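Local coordinates for protein catalase (Corynebacterium glutamicum, PDB 4B7H) that breaks hydrogen peroxide down to water and oxygen at a haem iron, carries bound NADPH, and is inhibited by nitric oxide, at residues E470-I483 with L502-K514. Sequence-based numbering, arbitrary orientation. Where two conformers were deposited one is given.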
loop_
_atom_site.group_PDB
_atom_site.type_symbol
_atom_site.label_atom_id
_atom_site.label_comp_id
_atom_site.label_asym_id
_atom_site.label_seq_id
_atom_site.Cartn_x
_atom_site.Cartn_y
_atom_site.Cartn_z
ATOM N N GLU A 470 2.648 26.812 -42.206
ATOM C CA GLU A 470 1.343 26.362 -42.674
ATOM C C GLU A 470 0.886 25.103 -41.936
ATOM O O GLU A 470 -0.260 25.027 -41.486
ATOM C CB GLU A 470 1.349 26.136 -44.188
ATOM C CG GLU A 470 0.052 25.551 -44.753
ATOM C CD GLU A 470 -1.133 26.508 -44.703
ATOM O OE1 GLU A 470 -0.939 27.727 -44.471
ATOM O OE2 GLU A 470 -2.275 26.037 -44.912
ATOM N N ARG A 471 1.776 24.120 -41.803
ATOM C CA ARG A 471 1.424 22.910 -41.055
ATOM C C ARG A 471 1.042 23.224 -39.607
ATOM O O ARG A 471 0.122 22.615 -39.061
ATOM C CB ARG A 471 2.544 21.866 -41.111
ATOM C CG ARG A 471 2.734 21.262 -42.496
ATOM C CD ARG A 471 3.674 20.064 -42.473
ATOM N NE ARG A 471 5.025 20.438 -42.078
ATOM C CZ ARG A 471 5.946 20.926 -42.905
ATOM N NH1 ARG A 471 5.657 21.120 -44.189
ATOM N NH2 ARG A 471 7.150 21.231 -42.442
ATOM N N LEU A 472 1.735 24.187 -39.001
ATOM C CA LEU A 472 1.406 24.637 -37.647
ATOM C C LEU A 472 -0.055 25.080 -37.557
ATOM O O LEU A 472 -0.790 24.636 -36.673
ATOM C CB LEU A 472 2.335 25.777 -37.223
ATOM C CG LEU A 472 2.040 26.462 -35.886
ATOM C CD1 LEU A 472 2.151 25.482 -34.706
ATOM C CD2 LEU A 472 2.986 27.633 -35.696
ATOM N N ALA A 473 -0.481 25.946 -38.472
ATOM C CA ALA A 473 -1.864 26.420 -38.472
ATOM C C ALA A 473 -2.842 25.270 -38.690
ATOM O O ALA A 473 -3.914 25.222 -38.073
ATOM C CB ALA A 473 -2.059 27.500 -39.534
ATOM N N ASP A 474 -2.475 24.344 -39.573
ATOM C CA ASP A 474 -3.327 23.201 -39.871
ATOM C C ASP A 474 -3.446 22.299 -38.648
ATOM O O ASP A 474 -4.537 21.830 -38.320
ATOM C CB ASP A 474 -2.766 22.407 -41.050
ATOM C CG ASP A 474 -3.809 21.525 -41.703
ATOM O OD1 ASP A 474 -4.949 22.001 -41.918
ATOM O OD2 ASP A 474 -3.489 20.353 -42.004
ATOM N N ASN A 475 -2.323 22.062 -37.971
ATOM C CA ASN A 475 -2.322 21.218 -36.777
ATOM C C ASN A 475 -3.158 21.826 -35.662
ATOM O O ASN A 475 -3.932 21.129 -35.000
ATOM C CB ASN A 475 -0.900 20.999 -36.270
ATOM C CG ASN A 475 -0.039 20.215 -37.242
ATOM O OD1 ASN A 475 -0.542 19.519 -38.131
ATOM N ND2 ASN A 475 1.271 20.324 -37.074
ATOM N N ILE A 476 -2.988 23.127 -35.441
ATOM C CA ILE A 476 -3.747 23.816 -34.406
ATOM C C ILE A 476 -5.245 23.697 -34.679
ATOM O O ILE A 476 -6.021 23.343 -33.790
ATOM C CB ILE A 476 -3.366 25.306 -34.328
ATOM C CG1 ILE A 476 -1.929 25.480 -33.812
ATOM C CG2 ILE A 476 -4.364 26.058 -33.464
ATOM C CD1 ILE A 476 -1.326 26.859 -34.111
ATOM N N SER A 477 -5.653 23.974 -35.916
ATOM C CA SER A 477 -7.076 23.950 -36.253
ATOM C C SER A 477 -7.667 22.537 -36.131
ATOM O O SER A 477 -8.840 22.396 -35.785
ATOM C CB SER A 477 -7.353 24.591 -37.624
ATOM O OG SER A 477 -6.596 23.994 -38.660
ATOM N N ASN A 478 -6.860 21.502 -36.389
ATOM C CA ASN A 478 -7.284 20.127 -36.121
ATOM C C ASN A 478 -7.499 19.890 -34.632
ATOM O O ASN A 478 -8.505 19.303 -34.228
ATOM C CB ASN A 478 -6.258 19.118 -36.649
ATOM C CG ASN A 478 -6.323 18.940 -38.154
ATOM O OD1 ASN A 478 -7.298 19.323 -38.794
ATOM N ND2 ASN A 478 -5.281 18.343 -38.723
ATOM N N ALA A 479 -6.555 20.358 -33.819
ATOM C CA ALA A 479 -6.622 20.165 -32.374
ATOM C C ALA A 479 -7.765 20.959 -31.732
ATOM O O ALA A 479 -8.191 20.649 -30.623
ATOM C CB ALA A 479 -5.295 20.535 -31.735
ATOM N N MET A 480 -8.253 21.987 -32.422
ATOM C CA MET A 480 -9.371 22.779 -31.923
ATOM C C MET A 480 -10.728 22.121 -32.123
ATOM O O MET A 480 -11.715 22.544 -31.518
ATOM C CB MET A 480 -9.394 24.148 -32.603
ATOM C CG MET A 480 -8.249 25.062 -32.202
ATOM S SD MET A 480 -8.118 26.485 -33.298
ATOM C CE MET A 480 -9.673 27.344 -33.011
ATOM N N GLN A 481 -10.804 21.114 -32.984
ATOM C CA GLN A 481 -12.096 20.498 -33.267
ATOM C C GLN A 481 -12.714 19.940 -31.990
ATOM O O GLN A 481 -12.100 19.149 -31.269
ATOM C CB GLN A 481 -11.989 19.419 -34.345
ATOM C CG GLN A 481 -11.408 19.908 -35.672
ATOM C CD GLN A 481 -12.122 21.125 -36.246
ATOM O OE1 GLN A 481 -11.480 22.030 -36.776
ATOM N NE2 GLN A 481 -13.451 21.144 -36.162
ATOM N N GLY A 482 -13.924 20.394 -31.684
ATOM C CA GLY A 482 -14.603 19.955 -30.476
ATOM C C GLY A 482 -14.691 20.999 -29.373
ATOM O O GLY A 482 -15.430 20.816 -28.406
ATOM N N ILE A 483 -13.960 22.102 -29.502
ATOM C CA ILE A 483 -14.100 23.167 -28.514
ATOM C C ILE A 483 -15.487 23.801 -28.578
ATOM O O ILE A 483 -16.165 23.757 -29.614
ATOM C CB ILE A 483 -13.011 24.255 -28.640
ATOM C CG1 ILE A 483 -13.109 24.994 -29.984
ATOM C CG2 ILE A 483 -11.626 23.649 -28.389
ATOM C CD1 ILE A 483 -12.083 26.107 -30.158
ATOM N N LEU A 502 -0.431 34.157 -38.172
ATOM C CA LEU A 502 -0.719 32.809 -37.695
ATOM C C LEU A 502 -2.167 32.717 -37.203
ATOM O O LEU A 502 -2.902 31.796 -37.562
ATOM C CB LEU A 502 0.239 32.413 -36.570
ATOM C CG LEU A 502 -0.059 31.079 -35.882
ATOM C CD1 LEU A 502 -0.028 29.908 -36.868
ATOM C CD2 LEU A 502 0.948 30.865 -34.767
ATOM N N GLY A 503 -2.580 33.687 -36.394
ATOM C CA GLY A 503 -3.933 33.690 -35.869
ATOM C C GLY A 503 -4.988 33.703 -36.961
ATOM O O GLY A 503 -6.004 33.011 -36.871
ATOM N N ALA A 504 -4.755 34.496 -38.005
ATOM C CA ALA A 504 -5.728 34.601 -39.086
ATOM C C ALA A 504 -5.831 33.264 -39.812
ATOM O O ALA A 504 -6.922 32.816 -40.166
ATOM C CB ALA A 504 -5.339 35.711 -40.055
ATOM N N ARG A 505 -4.692 32.614 -40.019
ATOM C CA ARG A 505 -4.688 31.350 -40.746
ATOM C C ARG A 505 -5.338 30.237 -39.919
ATOM O O ARG A 505 -6.062 29.398 -40.458
ATOM C CB ARG A 505 -3.264 30.977 -41.160
ATOM C CG ARG A 505 -3.174 29.780 -42.101
ATOM C CD ARG A 505 -3.900 30.037 -43.414
ATOM N NE ARG A 505 -3.758 28.910 -44.333
ATOM C CZ ARG A 505 -4.680 28.543 -45.218
ATOM N NH1 ARG A 505 -5.818 29.223 -45.318
ATOM N NH2 ARG A 505 -4.465 27.498 -46.007
ATOM N N VAL A 506 -5.087 30.244 -38.611
ATOM C CA VAL A 506 -5.702 29.277 -37.711
ATOM C C VAL A 506 -7.227 29.384 -37.773
ATOM O O VAL A 506 -7.920 28.375 -37.923
ATOM C CB VAL A 506 -5.219 29.471 -36.259
ATOM C CG1 VAL A 506 -6.137 28.744 -35.271
ATOM C CG2 VAL A 506 -3.772 28.984 -36.104
ATOM N N LYS A 507 -7.753 30.603 -37.687
ATOM C CA LYS A 507 -9.204 30.784 -37.719
ATOM C C LYS A 507 -9.787 30.374 -39.074
ATOM O O LYS A 507 -10.830 29.723 -39.133
ATOM C CB LYS A 507 -9.597 32.223 -37.368
ATOM C CG LYS A 507 -11.104 32.457 -37.351
ATOM C CD LYS A 507 -11.464 33.842 -36.811
ATOM C CE LYS A 507 -12.973 34.036 -36.791
ATOM N NZ LYS A 507 -13.390 35.333 -36.181
ATOM N N GLU A 508 -9.108 30.752 -40.155
ATOM C CA GLU A 508 -9.507 30.348 -41.503
ATOM C C GLU A 508 -9.660 28.836 -41.622
ATOM O O GLU A 508 -10.684 28.328 -42.088
ATOM C CB GLU A 508 -8.437 30.759 -42.507
ATOM C CG GLU A 508 -8.552 32.148 -43.051
ATOM C CD GLU A 508 -7.880 32.248 -44.400
ATOM O OE1 GLU A 508 -6.713 31.810 -44.505
ATOM O OE2 GLU A 508 -8.527 32.732 -45.355
ATOM N N LEU A 509 -8.618 28.116 -41.224
ATOM C CA LEU A 509 -8.613 26.671 -41.371
ATOM C C LEU A 509 -9.618 26.027 -40.432
ATOM O O LEU A 509 -10.305 25.084 -40.812
ATOM C CB LEU A 509 -7.208 26.120 -41.136
ATOM C CG LEU A 509 -6.216 26.425 -42.264
ATOM C CD1 LEU A 509 -4.793 26.020 -41.883
ATOM C CD2 LEU A 509 -6.654 25.730 -43.555
ATOM N N TYR A 510 -9.714 26.552 -39.214
ATOM C CA TYR A 510 -10.674 26.027 -38.251
ATOM C C TYR A 510 -12.106 26.107 -38.786
ATOM O O TYR A 510 -12.866 25.137 -38.711
ATOM C CB TYR A 510 -10.572 26.779 -36.926
ATOM C CG TYR A 510 -11.636 26.376 -35.935
ATOM C CD1 TYR A 510 -11.598 25.128 -35.316
ATOM C CD2 TYR A 510 -12.681 27.238 -35.615
ATOM C CE1 TYR A 510 -12.568 24.742 -34.409
ATOM C CE2 TYR A 510 -13.654 26.867 -34.694
ATOM C CZ TYR A 510 -13.595 25.609 -34.102
ATOM O OH TYR A 510 -14.553 25.216 -33.190
ATOM N N LEU A 511 -12.472 27.261 -39.335
ATOM C CA LEU A 511 -13.825 27.439 -39.849
ATOM C C LEU A 511 -14.100 26.599 -41.099
ATOM O O LEU A 511 -15.234 26.170 -41.322
ATOM C CB LEU A 511 -14.117 28.915 -40.102
ATOM C CG LEU A 511 -14.193 29.746 -38.821
ATOM C CD1 LEU A 511 -14.369 31.214 -39.150
ATOM C CD2 LEU A 511 -15.313 29.253 -37.916
ATOM N N GLN A 512 -13.068 26.360 -41.903
ATOM C CA GLN A 512 -13.206 25.489 -43.076
ATOM C C GLN A 512 -13.595 24.078 -42.642
ATOM O O GLN A 512 -14.401 23.409 -43.293
ATOM C CB GLN A 512 -11.890 25.415 -43.849
ATOM C CG GLN A 512 -11.594 26.589 -44.758
ATOM C CD GLN A 512 -10.254 26.445 -45.468
ATOM O OE1 GLN A 512 -9.698 25.347 -45.562
ATOM N NE2 GLN A 512 -9.728 27.558 -45.966
ATOM N N LYS A 513 -13.008 23.632 -41.537
ATOM C CA LYS A 513 -13.179 22.262 -41.059
ATOM C C LYS A 513 -14.418 22.075 -40.189
ATOM O O LYS A 513 -14.963 20.972 -40.095
ATOM C CB LYS A 513 -11.941 21.827 -40.275
ATOM C CG LYS A 513 -10.674 21.811 -41.099
ATOM C CD LYS A 513 -9.446 21.746 -40.212
ATOM C CE LYS A 513 -8.182 21.926 -41.035
ATOM N NZ LYS A 513 -6.978 21.812 -40.175
ATOM N N LYS A 514 -14.852 23.153 -39.547
ATOM C CA LYS A 514 -16.015 23.109 -38.671
ATOM C C LYS A 514 -17.285 23.095 -39.507
ATOM O O LYS A 514 -18.216 22.333 -39.241
ATOM C CB LYS A 514 -16.028 24.337 -37.756
ATOM C CG LYS A 514 -17.127 24.338 -36.706
ATOM C CD LYS A 514 -17.228 25.697 -36.023
ATOM C CE LYS A 514 -18.409 25.745 -35.075
ATOM N NZ LYS A 514 -18.614 27.111 -34.505
HETATM O O HOH W 1 -15.480 22.734 -32.406
#
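Met480 CE lies over one face of the Tyr510 ring, 3.8 Å from its centroid and off-centre over the ring, a CH-pi contact; the sulfur stands oblique to the ring and leans on Val506 CG1. The Met480 chain turns at its last torsion (chi3 64°), which brings the methyl over the ring. Ser477 O lies at the ring edge, in plane, and Ile483 CG1 comes obliquely toward the phenol end. Tyr510 OH hydrogen-bonds Glu488 and accepts from a water that also joins Gly482 N and Ile483 O, tying the type II turn 480-483 to helix 500-514.

The Arg505 guanidinium carries Leu509 CD2 on one face and carboxylates at its edge. Its NE and NH2 take one Glu470 oxygen each: NE meets OE1 at 3.1 Å, NH2 meets OE2 at 2.9 Å, and the two planes are 35° apart. Arg505 NH1 turns to Glu508 OE1, completing a three-residue salt-bridge network.

Between these ends the helices cross at -48° with axes 8.4 Å apart. Small side chains at the crossing are consistent with the close approach: Ala473 sits as a knob among Leu502, Arg505, Val506 and Leu509, and Ser477 among Val506, Leu509, Tyr510 and Lys513. Leu509 returns the knob, its CD1 against the backbone of Asp474. Ile476 crosses Val506 at about a right angle, backed by Trp177 and Trp495. The C-terminal helical region thus joins its last helix to helix 466-479, beside the NADPH pocket, through an apolar seam with ionic ties along one side.

The Lys513 chain runs straight out past CG and reaches across to three acceptors. Its NZ bonds Asp474 OD1 at 2.7 Å, from above the carboxylate plane, Ser477 OG at 2.7 Å and Asn478 OD1 at 2.9 Å. Three bonds, one to the Asp474 carboxylate, should fix the ammonium and favour its charged form.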